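Local coordinates for flagella basal body P-ring formation protein FlgA (Salmonella typhimurium, PDB 3TEE), which assists assembly of the flagellar P-ring in the periplasm, probably as a chaperone for the P-ring protein FlgI, at residues I150-E154 with G155-N159; N166-A169 with V170-A174; V56-A60 with N61-Y65. One frame throughout, in Å; residues are numbered along the deposited sequence.

Interaction 1 (I150-E154 with G155-N159); sequences IANGE and GFSVN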
ATOM      1  N   ILE A 150      -8.367 -10.837  24.785  1.00 50.81           N
ATOM      2  CA  ILE A 150      -9.359  -9.938  25.358  1.00 51.63           C
ATOM      3  C   ILE A 150     -10.664 -10.104  24.599  1.00 55.68           C
ATOM      4  O   ILE A 150     -10.754  -9.746  23.426  1.00 53.81           O
ATOM      5  CB  ILE A 150      -8.861  -8.455  25.366  1.00 55.04           C
ATOM      6  CG1 ILE A 150      -7.495  -8.320  26.099  1.00 56.08           C
ATOM      7  CG2 ILE A 150      -9.927  -7.505  25.956  1.00 56.57           C
ATOM      8  CD1 ILE A 150      -6.757  -6.968  25.909  1.00 67.89           C
ATOM      9  N   ALA A 151     -11.676 -10.642  25.280  1.00 54.43           N
ATOM     10  CA  ALA A 151     -13.006 -10.819  24.715  1.00 55.98           C
ATOM     11  C   ALA A 151     -13.999  -9.917  25.445  1.00 65.30           C
ATOM     12  O   ALA A 151     -13.970  -9.851  26.672  1.00 64.87           O
ATOM     13  CB  ALA A 151     -13.424 -12.272  24.796  1.00 56.62           C
ATOM     14  N   ASN A 152     -14.831  -9.181  24.686  1.00 66.54           N
ATOM     15  CA  ASN A 152     -15.822  -8.238  25.219  1.00 69.12           C
ATOM     16  C   ASN A 152     -17.142  -8.258  24.440  1.00 78.28           C
ATOM     17  O   ASN A 152     -17.137  -8.427  23.216  1.00 77.87           O
ATOM     18  CB  ASN A 152     -15.248  -6.824  25.253  1.00 69.32           C
ATOM     19  CG  ASN A 152     -14.580  -6.466  26.559  1.00 99.28           C
ATOM     20  OD1 ASN A 152     -13.422  -6.813  26.813  1.00 93.80           O
ATOM     21  ND2 ASN A 152     -15.293  -5.737  27.411  1.00 94.53           N
ATOM     22  N   GLY A 153     -18.251  -8.085  25.165  1.00 78.40           N
ATOM     23  CA  GLY A 153     -19.598  -8.059  24.601  1.00 79.39           C
ATOM     24  C   GLY A 153     -20.676  -8.668  25.478  1.00 85.71           C
ATOM     25  O   GLY A 153     -20.460  -9.717  26.093  1.00 85.31           O
ATOM     26  N   GLU A 154     -21.864  -8.015  25.508  1.00 84.05           N
ATOM     27  CA  GLU A 154     -23.073  -8.412  26.249  1.00 84.75           C
ATOM     28  C   GLU A 154     -22.832  -8.587  27.765  1.00 87.29           C
ATOM     29  O   GLU A 154     -23.024  -9.680  28.311  1.00 86.81           O
ATOM     30  CB  GLU A 154     -23.747  -9.645  25.599  1.00 86.35           C
ATOM     31  CG  GLU A 154     -25.242  -9.763  25.856  1.00 98.50           C
ATOM     32  CD  GLU A 154     -25.865 -11.044  25.338  1.00120.39           C
ATOM     33  OE1 GLU A 154     -26.193 -11.922  26.169  1.00113.56           O
ATOM     34  OE2 GLU A 154     -26.025 -11.173  24.103  1.00116.06           O
ATOM     35  N   GLY A 155     -22.402  -7.496  28.410  1.00 83.09           N
ATOM     36  CA  GLY A 155     -22.108  -7.438  29.843  1.00 82.57           C
ATOM     37  C   GLY A 155     -21.158  -8.525  30.306  1.00 82.75           C
ATOM     38  O   GLY A 155     -21.392  -9.168  31.336  1.00 82.66           O
ATOM     39  N   PHE A 156     -20.103  -8.765  29.504  1.00 75.13           N
ATOM     40  CA  PHE A 156     -19.103  -9.801  29.726  1.00 72.96           C
ATOM     41  C   PHE A 156     -17.744  -9.333  29.250  1.00 72.27           C
ATOM     42  O   PHE A 156     -17.627  -8.700  28.201  1.00 70.97           O
ATOM     43  CB  PHE A 156     -19.486 -11.070  28.960  1.00 74.70           C
ATOM     44  CG  PHE A 156     -19.810 -12.265  29.814  1.00 76.94           C
ATOM     45  CD1 PHE A 156     -21.124 -12.563  30.151  1.00 80.79           C
ATOM     46  CD2 PHE A 156     -18.805 -13.122  30.249  1.00 78.69           C
ATOM     47  CE1 PHE A 156     -21.426 -13.687  30.925  1.00 81.85           C
ATOM     48  CE2 PHE A 156     -19.110 -14.235  31.039  1.00 81.79           C
ATOM     49  CZ  PHE A 156     -20.416 -14.514  31.364  1.00 80.30           C
ATOM     50  N   SER A 157     -16.718  -9.650  30.028  1.00 66.40           N
ATOM     51  CA  SER A 157     -15.334  -9.303  29.739  1.00 64.61           C
ATOM     52  C   SER A 157     -14.485 -10.488  30.136  1.00 64.17           C
ATOM     53  O   SER A 157     -14.655 -11.036  31.228  1.00 63.22           O
ATOM     54  CB  SER A 157     -14.923  -8.056  30.517  1.00 70.17           C
ATOM     55  OG  SER A 157     -13.521  -7.846  30.489  1.00 84.06           O
ATOM     56  N   VAL A 158     -13.633 -10.945  29.219  1.00 57.90           N
ATOM     57  CA  VAL A 158     -12.754 -12.083  29.468  1.00 56.27           C
ATOM     58  C   VAL A 158     -11.327 -11.643  29.127  1.00 58.47           C
ATOM     59  O   VAL A 158     -11.103 -11.048  28.075  1.00 56.35           O
ATOM     60  CB  VAL A 158     -13.171 -13.366  28.682  1.00 59.81           C
ATOM     61  CG1 VAL A 158     -12.257 -14.544  29.013  1.00 59.12           C
ATOM     62  CG2 VAL A 158     -14.632 -13.742  28.931  1.00 60.14           C
ATOM     63  N   ASN A 159     -10.379 -11.913  30.025  1.00 55.34           N
ATOM     64  CA  ASN A 159      -8.968 -11.613  29.807  1.00 55.02           C
ATOM     65  C   ASN A 159      -8.232 -12.893  30.112  1.00 57.16           C
ATOM     66  O   ASN A 159      -8.361 -13.426  31.216  1.00 55.36           O
ATOM     67  CB  ASN A 159      -8.486 -10.468  30.695  1.00 59.49           C
ATOM     68  CG  ASN A 159      -8.934  -9.113  30.220  1.00 83.04           C
ATOM     69  OD1 ASN A 159      -8.250  -8.451  29.437  1.00 81.78           O
ATOM     70  ND2 ASN A 159     -10.088  -8.665  30.696  1.00 72.65           N
TER
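Ile150 lays its CG1 branch against the amide oxygen of Asn159, with CG1 3.4 Å from Asn159 OD1. Asn159 has its CG beside its own backbone N (chi1 -76°), and from there the side chain slants across toward Ile150, bringing OD1 to CG1. Asn152 and Ser157 lie on this same face, next to one another nearer the turn. On the other face, Ala151 and Val158 meet through their beta carbons (CB to CB 4.0 Å), and Phe156 completes the patch nearer the turn. Its CB sits 3.3 Å from Gly153 O, while Glu154 O lies near the ring plane, at the edge. Val158 and Phe156 both pack on Leu208 of helix 204-211, so this is the face turned to the C-terminal helix.

The backbones run almost exactly antiparallel. Ala151 and Val158 exchange two nearly straight bonds, Ala151 N to Val158 O at 2.9 Å and Val158 N to Ala151 O at 2.8 Å. Gly153 N reaches Phe156 O at 3.2 Å as the last rung before the turn. Between these two residues, Glu154 and Gly155 both take positive phi and psi, consistent with a type I' turn. Strand 194-197 bonds to the outer edge of 150-152, making this the tip of a tight two-residue beta hairpin in the five-stranded sheet within the region matched to the P-ring chaperone family.

Interaction 2 (N166-A169 with V170-A174); sequences NNAA and VAQNA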
ATOM      1  N   ASN A 166       0.655 -18.517  15.436  1.00 41.14           N
ATOM      2  CA  ASN A 166       1.097 -18.037  14.131  1.00 41.27           C
ATOM      3  C   ASN A 166       1.598 -16.589  14.216  1.00 46.35           C
ATOM      4  O   ASN A 166       1.329 -15.882  15.195  1.00 45.51           O
ATOM      5  CB  ASN A 166      -0.052 -18.171  13.100  1.00 40.86           C
ATOM      6  CG  ASN A 166      -1.252 -17.283  13.390  1.00 57.51           C
ATOM      7  OD1 ASN A 166      -1.944 -17.438  14.392  1.00 53.96           O
ATOM      8  ND2 ASN A 166      -1.519 -16.316  12.537  1.00 47.80           N
ATOM      9  N   ASN A 167       2.324 -16.151  13.175  1.00 43.53           N
ATOM     10  CA  ASN A 167       2.822 -14.784  13.071  1.00 43.06           C
ATOM     11  C   ASN A 167       1.700 -13.942  12.552  1.00 45.99           C
ATOM     12  O   ASN A 167       0.936 -14.394  11.694  1.00 44.22           O
ATOM     13  CB  ASN A 167       4.010 -14.716  12.101  1.00 45.80           C
ATOM     14  CG  ASN A 167       5.201 -15.501  12.568  1.00 59.78           C
ATOM     15  OD1 ASN A 167       5.643 -15.374  13.714  1.00 53.78           O
ATOM     16  ND2 ASN A 167       5.750 -16.330  11.685  1.00 51.25           N
ATOM     17  N   ALA A 168       1.543 -12.733  13.105  1.00 44.89           N
ATOM     18  CA  ALA A 168       0.462 -11.866  12.668  1.00 45.44           C
ATOM     19  C   ALA A 168       0.788 -10.423  12.899  1.00 50.41           C
ATOM     20  O   ALA A 168       1.313 -10.061  13.952  1.00 50.38           O
ATOM     21  CB  ALA A 168      -0.847 -12.233  13.373  1.00 46.63           C
ATOM     22  N   ALA A 169       0.454  -9.594  11.911  1.00 48.91           N
ATOM     23  CA  ALA A 169       0.604  -8.141  11.967  1.00 49.29           C
ATOM     24  C   ALA A 169      -0.648  -7.579  12.649  1.00 53.34           C
ATOM     25  O   ALA A 169      -1.616  -8.325  12.857  1.00 51.59           O
ATOM     26  CB  ALA A 169       0.712  -7.579  10.546  1.00 49.94           C
ATOM     27  N   VAL A 170      -0.638  -6.268  12.988  1.00 51.18           N
ATOM     28  CA  VAL A 170      -1.783  -5.537  13.551  1.00 51.21           C
ATOM     29  C   VAL A 170      -2.931  -5.689  12.537  1.00 55.62           C
ATOM     30  O   VAL A 170      -2.679  -5.685  11.324  1.00 55.74           O
ATOM     31  CB  VAL A 170      -1.435  -4.045  13.838  1.00 55.33           C
ATOM     32  CG1 VAL A 170      -2.664  -3.242  14.281  1.00 55.11           C
ATOM     33  CG2 VAL A 170      -0.319  -3.925  14.879  1.00 55.18           C
ATOM     34  N   ALA A 171      -4.167  -5.932  13.037  1.00 51.57           N
ATOM     35  CA  ALA A 171      -5.393  -6.139  12.250  1.00 50.91           C
ATOM     36  C   ALA A 171      -5.464  -7.494  11.512  1.00 54.50           C
ATOM     37  O   ALA A 171      -6.470  -7.784  10.852  1.00 55.96           O
ATOM     38  CB  ALA A 171      -5.675  -4.949  11.317  1.00 51.52           C
ATOM     39  N   GLN A 172      -4.437  -8.356  11.682  1.00 48.14           N
ATOM     40  CA  GLN A 172      -4.455  -9.701  11.106  1.00 47.90           C
ATOM     41  C   GLN A 172      -4.929 -10.701  12.187  1.00 51.64           C
ATOM     42  O   GLN A 172      -4.757 -10.453  13.385  1.00 49.84           O
ATOM     43  CB  GLN A 172      -3.066 -10.120  10.598  1.00 49.29           C
ATOM     44  CG  GLN A 172      -2.593  -9.388   9.336  1.00 62.14           C
ATOM     45  CD  GLN A 172      -1.432 -10.103   8.666  1.00 80.08           C
ATOM     46  OE1 GLN A 172      -0.492 -10.594   9.316  1.00 71.24           O
ATOM     47  NE2 GLN A 172      -1.464 -10.162   7.341  1.00 72.59           N
ATOM     48  N   ASN A 173      -5.514 -11.823  11.748  1.00 48.68           N
ATOM     49  CA  ASN A 173      -5.997 -12.889  12.617  1.00 48.71           C
ATOM     50  C   ASN A 173      -4.841 -13.651  13.271  1.00 50.25           C
ATOM     51  O   ASN A 173      -3.846 -13.939  12.617  1.00 48.16           O
ATOM     52  CB  ASN A 173      -6.877 -13.864  11.829  1.00 49.20           C
ATOM     53  CG  ASN A 173      -7.540 -14.906  12.697  1.00 75.14           C
ATOM     54  OD1 ASN A 173      -8.501 -14.622  13.416  1.00 71.33           O
ATOM     55  ND2 ASN A 173      -7.019 -16.132  12.676  1.00 67.35           N
ATOM     56  N   ALA A 174      -4.980 -13.974  14.566  1.00 45.98           N
ATOM     57  CA  ALA A 174      -4.001 -14.795  15.274  1.00 44.70           C
ATOM     58  C   ALA A 174      -4.722 -15.862  16.079  1.00 46.02           C
ATOM     59  O   ALA A 174      -5.723 -15.577  16.740  1.00 44.53           O
ATOM     60  CB  ALA A 174      -3.122 -13.952  16.180  1.00 45.44           C
TER
HETATM   61  O   HOH W   1      -0.691 -13.630   9.335  1.00 71.31           O
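Gln172 folds its side chain back over Ala169 and takes that residue's amide hydrogen on its own carbonyl oxygen: Ala169 N to Gln172 OE1 is 2.9 Å and almost straight, at 172°. The donor comes in somewhat tilted from the plane of the glutamine amide. In return, Gln172 N donates to Ala169 O at 3.1 Å, well above the carbonyl plane, closing the type II beta turn that carries Val170 and Ala171 at its corners. Ala169 is thus gripped through both its NH and its carbonyl by one residue. With Gln172 CG beside its backbone N (chi1 -71°) and the chain extended beyond it, OE1 is brought to Ala169 N.

One step further out, a water donates to Gln172 OE1 and to Asn167 O, 3.0 Å from each, and extends the grip back along the incoming chain. Nearer the sheet, Ala168 CB rests on Ala174 CB at 4.0 Å, and both methyls touch Val188 of the adjoining strand. Asn166 spans the mouth of the loop. Its ND2 gives a weak bond to Asn173 O at 3.3 Å, while its OD1 accepts from Arg175 N just beyond, so one amide reads the backbone of strand 173-178 at two points. Further out, Asn167 OD1 accepts from Ala143 N, and Ala168 bonds through its backbone to Val141.

Two bonds converging on Gln172 OE1, from a backbone NH and a water, mark that atom as the oxygen and should restrain rotation of the amide; these side-chain bonds add to backbone bonds of Ala171 and Gln172 with Val188.

Interaction 3 (V56-A60 with N61-Y65); sequences VARCA and NEKRY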
ATOM      1  N   VAL A  56      -8.901  11.132 -22.861  1.00 28.29           N
ATOM      2  CA  VAL A  56     -10.119  11.488 -23.560  1.00 29.65           C
ATOM      3  C   VAL A  56     -10.126  13.026 -23.616  1.00 33.89           C
ATOM      4  O   VAL A  56      -9.900  13.678 -22.598  1.00 31.88           O
ATOM      5  CB  VAL A  56     -11.391  10.902 -22.892  1.00 35.10           C
ATOM      6  CG1 VAL A  56     -12.656  11.432 -23.573  1.00 35.01           C
ATOM      7  CG2 VAL A  56     -11.357   9.370 -22.948  1.00 35.71           C
ATOM      8  N   ALA A  57     -10.307  13.591 -24.810  1.00 31.04           N
ATOM      9  CA  ALA A  57     -10.354  15.048 -24.983  1.00 30.13           C
ATOM     10  C   ALA A  57     -11.694  15.373 -25.610  1.00 33.40           C
ATOM     11  O   ALA A  57     -11.992  14.920 -26.726  1.00 31.53           O
ATOM     12  CB  ALA A  57      -9.209  15.521 -25.874  1.00 29.45           C
ATOM     13  N   ARG A  58     -12.539  16.099 -24.868  1.00 30.05           N
ATOM     14  CA  ARG A  58     -13.879  16.405 -25.353  1.00 30.78           C
ATOM     15  C   ARG A  58     -14.012  17.833 -25.802  1.00 33.48           C
ATOM     16  O   ARG A  58     -13.501  18.722 -25.140  1.00 32.63           O
ATOM     17  CB  ARG A  58     -14.942  16.140 -24.265  1.00 33.06           C
ATOM     18  CG  ARG A  58     -15.201  14.661 -23.961  1.00 36.42           C
ATOM     19  CD  ARG A  58     -16.370  14.565 -22.983  1.00 39.44           C
ATOM     20  NE  ARG A  58     -16.835  13.193 -22.759  1.00 43.72           N
ATOM     21  CZ  ARG A  58     -16.258  12.336 -21.928  1.00 52.15           C
ATOM     22  NH1 ARG A  58     -16.751  11.114 -21.778  1.00 43.03           N
ATOM     23  NH2 ARG A  58     -15.173  12.685 -21.251  1.00 41.89           N
ATOM     24  N   CYS A  59     -14.772  18.047 -26.868  1.00 31.96           N
ATOM     25  CA  CYS A  59     -15.165  19.359 -27.403  1.00 33.50           C
ATOM     26  C   CYS A  59     -16.630  19.190 -27.736  1.00 36.66           C
ATOM     27  O   CYS A  59     -17.130  18.053 -27.748  1.00 35.57           O
ATOM     28  CB  CYS A  59     -14.381  19.705 -28.673  1.00 35.55           C
ATOM     29  SG  CYS A  59     -12.647  20.111 -28.412  1.00 39.74           S
ATOM     30  N   ALA A  60     -17.326  20.292 -28.074  1.00 34.32           N
ATOM     31  CA  ALA A  60     -18.693  20.185 -28.570  1.00 36.73           C
ATOM     32  C   ALA A  60     -18.613  19.237 -29.815  1.00 42.42           C
ATOM     33  O   ALA A  60     -17.729  19.419 -30.658  1.00 42.88           O
ATOM     34  CB  ALA A  60     -19.191  21.561 -28.999  1.00 38.31           C
ATOM     35  N   ASN A  61     -19.457  18.200 -29.879  1.00 39.57           N
ATOM     36  CA  ASN A  61     -19.446  17.223 -30.994  1.00 41.05           C
ATOM     37  C   ASN A  61     -18.173  16.405 -31.200  1.00 41.25           C
ATOM     38  O   ASN A  61     -18.007  15.829 -32.283  1.00 39.96           O
ATOM     39  CB  ASN A  61     -19.911  17.843 -32.351  1.00 48.74           C
ATOM     40  CG  ASN A  61     -21.021  18.831 -32.207  1.00 65.92           C
ATOM     41  OD1 ASN A  61     -22.106  18.510 -31.721  1.00 62.76           O
ATOM     42  ND2 ASN A  61     -20.726  20.071 -32.541  1.00 60.72           N
ATOM     43  N   GLU A  62     -17.271  16.325 -30.188  1.00 34.82           N
ATOM     44  CA  GLU A  62     -16.092  15.473 -30.317  1.00 33.45           C
ATOM     45  C   GLU A  62     -15.755  14.785 -29.028  1.00 35.75           C
ATOM     46  O   GLU A  62     -15.788  15.409 -27.975  1.00 35.34           O
ATOM     47  CB  GLU A  62     -14.827  16.243 -30.759  1.00 35.18           C
ATOM     48  CG  GLU A  62     -14.920  16.936 -32.108  1.00 46.69           C
ATOM     49  CD  GLU A  62     -13.761  17.866 -32.413  1.00 53.18           C
ATOM     50  OE1 GLU A  62     -12.657  17.660 -31.863  1.00 41.48           O
ATOM     51  OE2 GLU A  62     -13.953  18.784 -33.238  1.00 62.16           O
ATOM     52  N   LYS A  63     -15.305  13.540 -29.124  1.00 31.84           N
ATOM     53  CA  LYS A  63     -14.764  12.797 -28.002  1.00 31.06           C
ATOM     54  C   LYS A  63     -13.512  12.099 -28.551  1.00 35.22           C
ATOM     55  O   LYS A  63     -13.599  10.995 -29.084  1.00 35.51           O
ATOM     56  CB  LYS A  63     -15.798  11.807 -27.420  1.00 32.14           C
ATOM     57  CG  LYS A  63     -15.221  11.007 -26.252  1.00 39.32           C
ATOM     58  CD  LYS A  63     -16.200   9.923 -25.799  1.00 45.17           C
ATOM     59  CE  LYS A  63     -15.711   9.258 -24.540  1.00 48.02           C
ATOM     60  NZ  LYS A  63     -16.527   8.058 -24.234  1.00 51.74           N
ATOM     61  N   ARG A  64     -12.372  12.778 -28.488  1.00 31.12           N
ATOM     62  CA  ARG A  64     -11.119  12.242 -29.034  1.00 31.14           C
ATOM     63  C   ARG A  64     -10.456  11.329 -28.048  1.00 37.29           C
ATOM     64  O   ARG A  64     -10.485  11.621 -26.846  1.00 37.34           O
ATOM     65  CB  ARG A  64     -10.124  13.375 -29.372  1.00 31.28           C
ATOM     66  CG  ARG A  64     -10.701  14.493 -30.271  1.00 35.34           C
ATOM     67  CD  ARG A  64     -11.158  13.999 -31.633  1.00 42.18           C
ATOM     68  NE  ARG A  64     -11.436  15.127 -32.520  1.00 46.24           N
ATOM     69  CZ  ARG A  64     -11.418  15.064 -33.845  1.00 60.58           C
ATOM     70  NH1 ARG A  64     -11.161  13.915 -34.458  1.00 44.55           N
ATOM     71  NH2 ARG A  64     -11.644  16.151 -34.568  1.00 50.89           N
ATOM     72  N   TYR A  65      -9.819  10.249 -28.551  1.00 35.20           N
ATOM     73  CA  TYR A  65      -9.036   9.329 -27.727  1.00 36.47           C
ATOM     74  C   TYR A  65      -7.587   9.602 -28.088  1.00 40.58           C
ATOM     75  O   TYR A  65      -7.137   9.222 -29.176  1.00 42.37           O
ATOM     76  CB  TYR A  65      -9.368   7.848 -28.006  1.00 41.04           C
ATOM     77  CG  TYR A  65     -10.769   7.374 -27.685  1.00 47.41           C
ATOM     78  CD1 TYR A  65     -11.488   7.924 -26.624  1.00 50.34           C
ATOM     79  CD2 TYR A  65     -11.336   6.303 -28.368  1.00 49.99           C
ATOM     80  CE1 TYR A  65     -12.767   7.458 -26.296  1.00 50.91           C
ATOM     81  CE2 TYR A  65     -12.596   5.809 -28.029  1.00 52.03           C
ATOM     82  CZ  TYR A  65     -13.313   6.398 -27.000  1.00 60.75           C
ATOM     83  OH  TYR A  65     -14.568   5.931 -26.687  1.00 66.50           O
TER
HETATM   84  O   HOH W   2     -19.157   9.455 -23.388  1.00 55.26           O
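Backbone pairing comes first, and Ala57 with Arg64 sets it: Ala57 N to Arg64 O and Arg64 N to Ala57 O are both 2.8 Å. Cys59 and Glu62 form the next hydrogen-bonded pair, with Cys59 N to Glu62 O and Glu62 N to Cys59 O at 3.0 Å. In the second of these the donor stands well above the carbonyl plane of Cys59; this bond also closes the type II beta turn through Ala60 and Asn61. Asn61, with positive phi, takes the second corner.

The apolar contacts centre on Val56. One methyl, CG1, meets the aliphatic part of Lys63 at CG, 3.7 Å away, and the other, CG2, lies 4.0 Å from Tyr65 CD1, with the valine and the tyrosine pointing the same way.

Charged groups divide between the two faces. On the Val56 side, Arg58 and Lys63 extend side by side, Lys63 with CG anti to its backbone N (chi1 179°) and fully stretched. Arg58 NH1 and Lys63 NZ end 3.9 Å apart, a likely unfavourable pairing of like charges, probably eased by a shared water that accepts from Lys63 NZ and weakly from Arg58 NH1. Arg58 NH2 also bonds weakly to Ser42 OG, and Lys63 NZ weakly to a glycerol. On the Cys59 face, the bend at chi2 (-61°) brings Arg64 NE back along its own strand to Glu62 OE1 (2.9 Å), a salt bridge within 62-65, not between the strands. The carboxylate is met from above its plane, while the oxygen lies near the guanidinium plane. Glu62 OE2 also bonds to Ser35.

Covalent bonding adds the disulfide from Cys59 to Cys36. Pro34 packs on Ala57 and Cys59, and strand 40-42 pairs with the outer edge of strand 53-59, so this beta-hairpin end is fastened to the loop and short strand that precede it.

How the interactions relate
From the N terminus, interaction 3 comes first: 56-60 and 61-65 close the tight turn between strands 53-59 and 62-79 in the N-terminal sheet. Far along the chain, interaction 1 closes the hairpin between strands 146-152 and 157-164, and interaction 2 then shapes the loop that leads from 157-164 into 173-178. The three follow in series; none nests within or crosses another. Interactions 1 and 2 serve one sheet, at successive connections of neighbouring strands, with centres about 20 Å apart. Interaction 3 lies on the opposite side of the chain's centre from the other two, its own centre about 60 Å from that of interaction 1, in keeping with the extended, open form of the molecule.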